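Local coordinates for periplasmic branched-chain amino acid-binding protein (Burkholderia mallei, PDB 3I09), which probably binds branched-chain amino acids or related small carboxylates in the periplasm for an ABC transporter, and is seen here with acetoacetic acid, at residues H119-T131 with E360-A372. Numbering follows the deposited sequence. Where two conformers were deposited one is given.
Sequences HYAYDTMALAKGT and EQAFTTKQETRCA. With AAE (acetoacetic acid), chain C.
Lys129 reaches from helix 124-137 to the C-terminal end of helix 359-362, where its ammonium group donates to Phe363 O, just beyond the helix (NZ to O 2.8 Å, NZ above the carbonyl plane), and more weakly to Gln361 O. A lysine suits this place because its long chain, bent at chi3 (79°), can bring several N-H groups to carbonyls left over at a helix end. Two waters extend the polar seam: water 1 donates to Asp123 OD2 and accepts from Thr364 N, while water 2 donates to both Ala126 O and Ala362 O. Asp123 is the N-cap of helix 124-137, its OD1 taking Ala126 N at 3.0 Å; chi1 of 67° folds the short carboxylate back over the first turn. The same carboxylate meets the edge of the Phe363 ring, the two planes 86° apart, with OD2 3.5 Å from CD1. Over one face of that ring lies Ala126 CB, a CH-pi contact at 4.3 Å from the centroid. So small a residue lets the backbones close in, and Ala126 CA comes 3.1 Å from Ala362 O. Selenomethionine Met125 bends its flexible chain across Thr364 OG1 and ends at the guanidinium edge of Arg370, which is salt-bridged to Glu111 and Asp106. The C-terminal tail, anchored by the Cys113-Cys371 disulfide, thus packs on the capped helix following pocket residue Tyr122, beside the ligand cleft of a type I periplasmic binding protein.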
loop_
_atom_site.group_PDB
_atom_site.type_symbol
_atom_site.label_atom_id
_atom_site.label_comp_id
_atom_site.label_asym_id
_atom_site.label_seq_id
_atom_site.Cartn_x
_atom_site.Cartn_y
_atom_site.Cartn_z
ATOM N N HIS A 119 -0.086 -8.873 5.328
ATOM C CA HIS A 119 -0.332 -7.553 4.752
ATOM C C HIS A 119 0.806 -6.666 5.231
ATOM O O HIS A 119 0.896 -6.304 6.399
ATOM C CB HIS A 119 -1.726 -7.027 5.130
ATOM C CG HIS A 119 -2.265 -5.990 4.166
ATOM N ND1 HIS A 119 -3.438 -5.307 4.400
ATOM C CD2 HIS A 119 -1.840 -5.589 2.945
ATOM C CE1 HIS A 119 -3.671 -4.475 3.400
ATOM N NE2 HIS A 119 -2.721 -4.627 2.496
ATOM N N TYR A 120 1.720 -6.364 4.308
ATOM C CA TYR A 120 3.063 -5.995 4.695
ATOM C C TYR A 120 3.342 -4.505 4.905
ATOM O O TYR A 120 4.109 -4.158 5.821
ATOM C CB TYR A 120 4.089 -6.557 3.713
ATOM C CG TYR A 120 5.515 -6.633 4.248
ATOM C CD1 TYR A 120 5.958 -7.758 4.942
ATOM C CD2 TYR A 120 6.453 -5.620 3.959
ATOM C CE1 TYR A 120 7.280 -7.862 5.380
ATOM C CE2 TYR A 120 7.781 -5.704 4.420
ATOM C CZ TYR A 120 8.190 -6.846 5.108
ATOM O OH TYR A 120 9.475 -6.970 5.585
ATOM N N ALA A 121 2.790 -3.648 4.047
ATOM C CA ALA A 121 3.245 -2.242 3.961
ATOM C C ALA A 121 2.360 -1.189 4.607
ATOM O O ALA A 121 2.856 -0.288 5.303
ATOM C CB ALA A 121 3.534 -1.864 2.513
ATOM N N TYR A 122 1.069 -1.266 4.354
ATOM C CA TYR A 122 0.094 -0.278 4.834
ATOM C C TYR A 122 -1.295 -0.893 4.690
ATOM O O TYR A 122 -1.450 -1.888 4.018
ATOM C CB TYR A 122 0.139 1.032 4.053
ATOM C CG TYR A 122 -0.446 0.942 2.687
ATOM C CD1 TYR A 122 0.191 0.211 1.686
ATOM C CD2 TYR A 122 -1.715 1.445 2.412
ATOM C CE1 TYR A 122 -0.390 0.068 0.404
ATOM C CE2 TYR A 122 -2.281 1.344 1.126
ATOM C CZ TYR A 122 -1.638 0.635 0.148
ATOM O OH TYR A 122 -2.223 0.516 -1.103
ATOM N N ASP A 123 -2.292 -0.301 5.325
ATOM C CA ASP A 123 -3.683 -0.619 4.977
ATOM C C ASP A 123 -4.564 0.586 5.173
ATOM O O ASP A 123 -4.125 1.651 5.630
ATOM C CB ASP A 123 -4.244 -1.882 5.691
ATOM C CG ASP A 123 -4.409 -1.731 7.194
ATOM O OD1 ASP A 123 -4.687 -0.623 7.676
ATOM O OD2 ASP A 123 -4.260 -2.782 7.882
ATOM N N THR A 124 -5.815 0.438 4.788
ATOM C CA THR A 124 -6.756 1.565 4.856
ATOM C C THR A 124 -7.118 2.012 6.261
ATOM O O THR A 124 -7.476 3.178 6.462
ATOM C CB THR A 124 -8.036 1.227 4.087
ATOM O OG1 THR A 124 -8.557 -0.020 4.549
ATOM C CG2 THR A 124 -7.730 1.126 2.608
HETATM N N MSE A 125 -7.023 1.129 7.254
HETATM C CA MSE A 125 -7.204 1.566 8.648
HETATM C C MSE A 125 -6.066 2.523 9.072
HETATM O O MSE A 125 -6.325 3.542 9.676
HETATM C CB MSE A 125 -7.287 0.343 9.568
HETATM C CG MSE A 125 -7.376 0.651 10.996
HETATM SE SE MSE A 125 -9.132 1.499 11.345
HETATM C CE MSE A 125 -10.183 -0.114 11.325
ATOM N N ALA A 126 -4.811 2.197 8.761
ATOM C CA ALA A 126 -3.697 3.078 9.085
ATOM C C ALA A 126 -3.813 4.415 8.366
ATOM O O ALA A 126 -3.518 5.445 8.977
ATOM C CB ALA A 126 -2.336 2.428 8.756
ATOM N N LEU A 127 -4.234 4.408 7.094
ATOM C CA LEU A 127 -4.466 5.668 6.351
ATOM C C LEU A 127 -5.477 6.559 7.040
ATOM O O LEU A 127 -5.243 7.761 7.246
ATOM C CB LEU A 127 -4.867 5.417 4.890
ATOM C CG LEU A 127 -3.858 4.650 4.022
ATOM C CD1 LEU A 127 -4.414 4.344 2.640
ATOM C CD2 LEU A 127 -2.472 5.384 3.944
ATOM N N ALA A 128 -6.603 5.949 7.409
ATOM C CA ALA A 128 -7.692 6.644 8.072
ATOM C C ALA A 128 -7.277 7.203 9.426
ATOM O O ALA A 128 -7.538 8.365 9.743
ATOM C CB ALA A 128 -8.865 5.680 8.236
ATOM N N LYS A 129 -6.654 6.362 10.236
ATOM C CA LYS A 129 -6.204 6.762 11.546
ATOM C C LYS A 129 -5.122 7.830 11.480
ATOM O O LYS A 129 -5.073 8.693 12.348
ATOM C CB LYS A 129 -5.724 5.549 12.341
ATOM C CG LYS A 129 -6.915 4.636 12.778
ATOM C CD LYS A 129 -6.439 3.299 13.399
ATOM C CE LYS A 129 -5.969 3.428 14.874
ATOM N NZ LYS A 129 -5.743 2.048 15.534
ATOM N N GLY A 130 -4.278 7.810 10.463
ATOM C CA GLY A 130 -3.287 8.851 10.332
ATOM C C GLY A 130 -3.849 10.182 9.858
ATOM O O GLY A 130 -3.998 11.169 10.625
ATOM N N THR A 131 -4.177 10.196 8.588
ATOM C CA THR A 131 -4.602 11.393 7.872
ATOM C C THR A 131 -5.984 11.861 8.303
ATOM O O THR A 131 -6.198 13.060 8.545
ATOM C CB THR A 131 -4.575 11.122 6.373
ATOM O OG1 THR A 131 -3.223 10.761 6.020
ATOM C CG2 THR A 131 -5.002 12.361 5.581
ATOM N N GLU A 360 1.777 -0.195 16.967
ATOM C CA GLU A 360 0.674 -0.733 17.775
ATOM C C GLU A 360 -0.581 0.163 17.743
ATOM O O GLU A 360 -1.717 -0.327 17.939
ATOM C CB GLU A 360 1.125 -0.933 19.227
ATOM C CG GLU A 360 2.388 -1.804 19.431
ATOM C CD GLU A 360 2.208 -3.262 19.006
ATOM O OE1 GLU A 360 1.049 -3.684 18.763
ATOM O OE2 GLU A 360 3.249 -3.973 18.905
ATOM N N GLN A 361 -0.399 1.454 17.462
ATOM C CA GLN A 361 -1.512 2.375 17.378
ATOM C C GLN A 361 -2.035 2.616 15.979
ATOM O O GLN A 361 -3.136 3.122 15.834
ATOM C CB GLN A 361 -1.114 3.716 18.029
ATOM C CG GLN A 361 -0.614 3.504 19.455
ATOM C CD GLN A 361 0.019 4.731 20.061
ATOM O OE1 GLN A 361 -0.243 5.867 19.644
ATOM N NE2 GLN A 361 0.852 4.513 21.080
ATOM N N ALA A 362 -1.291 2.217 14.948
ATOM C CA ALA A 362 -1.618 2.591 13.577
ATOM C C ALA A 362 -2.677 1.707 12.919
ATOM O O ALA A 362 -3.433 2.147 12.039
ATOM C CB ALA A 362 -0.334 2.566 12.746
ATOM N N PHE A 363 -2.740 0.451 13.349
ATOM C CA PHE A 363 -3.560 -0.553 12.692
ATOM C C PHE A 363 -4.783 -0.960 13.528
ATOM O O PHE A 363 -4.975 -0.492 14.662
ATOM C CB PHE A 363 -2.670 -1.768 12.364
ATOM C CG PHE A 363 -1.582 -1.455 11.358
ATOM C CD1 PHE A 363 -1.862 -1.462 10.020
ATOM C CD2 PHE A 363 -0.294 -1.109 11.775
ATOM C CE1 PHE A 363 -0.891 -1.136 9.072
ATOM C CE2 PHE A 363 0.689 -0.782 10.844
ATOM C CZ PHE A 363 0.417 -0.811 9.510
ATOM N N THR A 364 -5.595 -1.854 12.968
ATOM C CA THR A 364 -6.826 -2.318 13.625
ATOM C C THR A 364 -6.509 -2.864 15.018
ATOM O O THR A 364 -5.572 -3.646 15.174
ATOM C CB THR A 364 -7.495 -3.437 12.779
ATOM O OG1 THR A 364 -7.819 -2.930 11.474
ATOM C CG2 THR A 364 -8.752 -3.947 13.448
ATOM N N THR A 365 -7.283 -2.444 16.027
ATOM C CA THR A 365 -7.095 -2.928 17.382
ATOM C C THR A 365 -7.770 -4.275 17.591
ATOM O O THR A 365 -8.715 -4.644 16.871
ATOM C CB THR A 365 -7.667 -1.929 18.440
ATOM O OG1 THR A 365 -9.103 -1.878 18.338
ATOM C CG2 THR A 365 -7.086 -0.535 18.263
ATOM N N LYS A 366 -7.293 -5.009 18.589
ATOM C CA LYS A 366 -7.911 -6.276 18.928
ATOM C C LYS A 366 -9.399 -6.153 19.174
ATOM O O LYS A 366 -10.136 -7.021 18.787
ATOM C CB LYS A 366 -7.262 -6.897 20.169
ATOM C CG LYS A 366 -7.625 -8.342 20.377
ATOM C CD LYS A 366 -6.745 -8.981 21.466
ATOM C CE LYS A 366 -7.182 -10.390 21.788
ATOM N NZ LYS A 366 -6.899 -10.763 23.206
ATOM N N GLN A 367 -9.830 -5.090 19.840
ATOM C CA GLN A 367 -11.221 -4.921 20.192
ATOM C C GLN A 367 -12.107 -4.641 18.977
ATOM O O GLN A 367 -13.293 -4.964 19.013
ATOM C CB GLN A 367 -11.395 -3.805 21.238
ATOM C CG GLN A 367 -10.779 -4.161 22.599
ATOM C CD GLN A 367 -9.220 -4.136 22.611
ATOM O OE1 GLN A 367 -8.564 -3.484 21.759
ATOM N NE2 GLN A 367 -8.624 -4.857 23.588
ATOM N N GLU A 368 -11.534 -4.081 17.912
ATOM C CA GLU A 368 -12.312 -3.665 16.755
ATOM C C GLU A 368 -12.143 -4.604 15.555
ATOM O O GLU A 368 -12.750 -4.387 14.510
ATOM C CB GLU A 368 -11.935 -2.228 16.352
ATOM C CG GLU A 368 -12.014 -1.169 17.525
ATOM C CD GLU A 368 -13.437 -0.880 18.032
ATOM O OE1 GLU A 368 -14.361 -0.739 17.199
ATOM O OE2 GLU A 368 -13.637 -0.772 19.272
ATOM N N THR A 369 -11.326 -5.634 15.694
ATOM C CA THR A 369 -11.060 -6.538 14.584
ATOM C C THR A 369 -12.305 -7.244 14.059
ATOM O O THR A 369 -13.196 -7.604 14.833
ATOM C CB THR A 369 -10.059 -7.629 14.971
ATOM O OG1 THR A 369 -9.619 -8.314 13.798
ATOM C CG2 THR A 369 -10.676 -8.625 16.008
ATOM N N ARG A 370 -12.341 -7.468 12.755
ATOM C CA ARG A 370 -13.353 -8.344 12.139
ATOM C C ARG A 370 -12.709 -9.653 11.666
ATOM O O ARG A 370 -13.309 -10.443 10.905
ATOM C CB ARG A 370 -14.095 -7.605 11.010
ATOM C CG ARG A 370 -14.691 -6.224 11.448
ATOM C CD ARG A 370 -13.814 -5.010 11.148
ATOM N NE ARG A 370 -13.568 -4.907 9.723
ATOM C CZ ARG A 370 -12.662 -4.123 9.142
ATOM N NH1 ARG A 370 -11.880 -3.299 9.850
ATOM N NH2 ARG A 370 -12.548 -4.155 7.827
ATOM N N CYS A 371 -11.486 -9.910 12.147
ATOM C CA CYS A 371 -10.767 -11.149 11.825
ATOM C C CYS A 371 -11.221 -12.272 12.757
ATOM O O CYS A 371 -10.936 -12.259 13.949
ATOM C CB CYS A 371 -9.259 -10.959 11.963
ATOM S SG CYS A 371 -8.308 -12.474 11.748
ATOM N N ALA A 372 -11.934 -13.247 12.188
ATOM C CA ALA A 372 -12.469 -14.363 12.965
ATOM C C ALA A 372 -11.364 -15.256 13.593
ATOM O O ALA A 372 -11.638 -16.033 14.527
ATOM C CB ALA A 372 -13.425 -15.195 12.084
HETATM O O1 AAE C . -5.522 -1.153 -2.722
HETATM C C2 AAE C . -5.592 -0.478 -3.765
HETATM O O3 AAE C . -6.367 -0.770 -4.702
HETATM C C4 AAE C . -4.744 0.778 -3.867
HETATM C C5 AAE C . -3.421 0.494 -4.523
HETATM O O8 AAE C . -3.020 -0.680 -4.707
HETATM C C9 AAE C . -2.564 1.699 -4.780
HETATM O O HOH W 1 -5.361 -3.019 10.334
HETATM O O HOH W 2 -2.414 4.918 11.539
#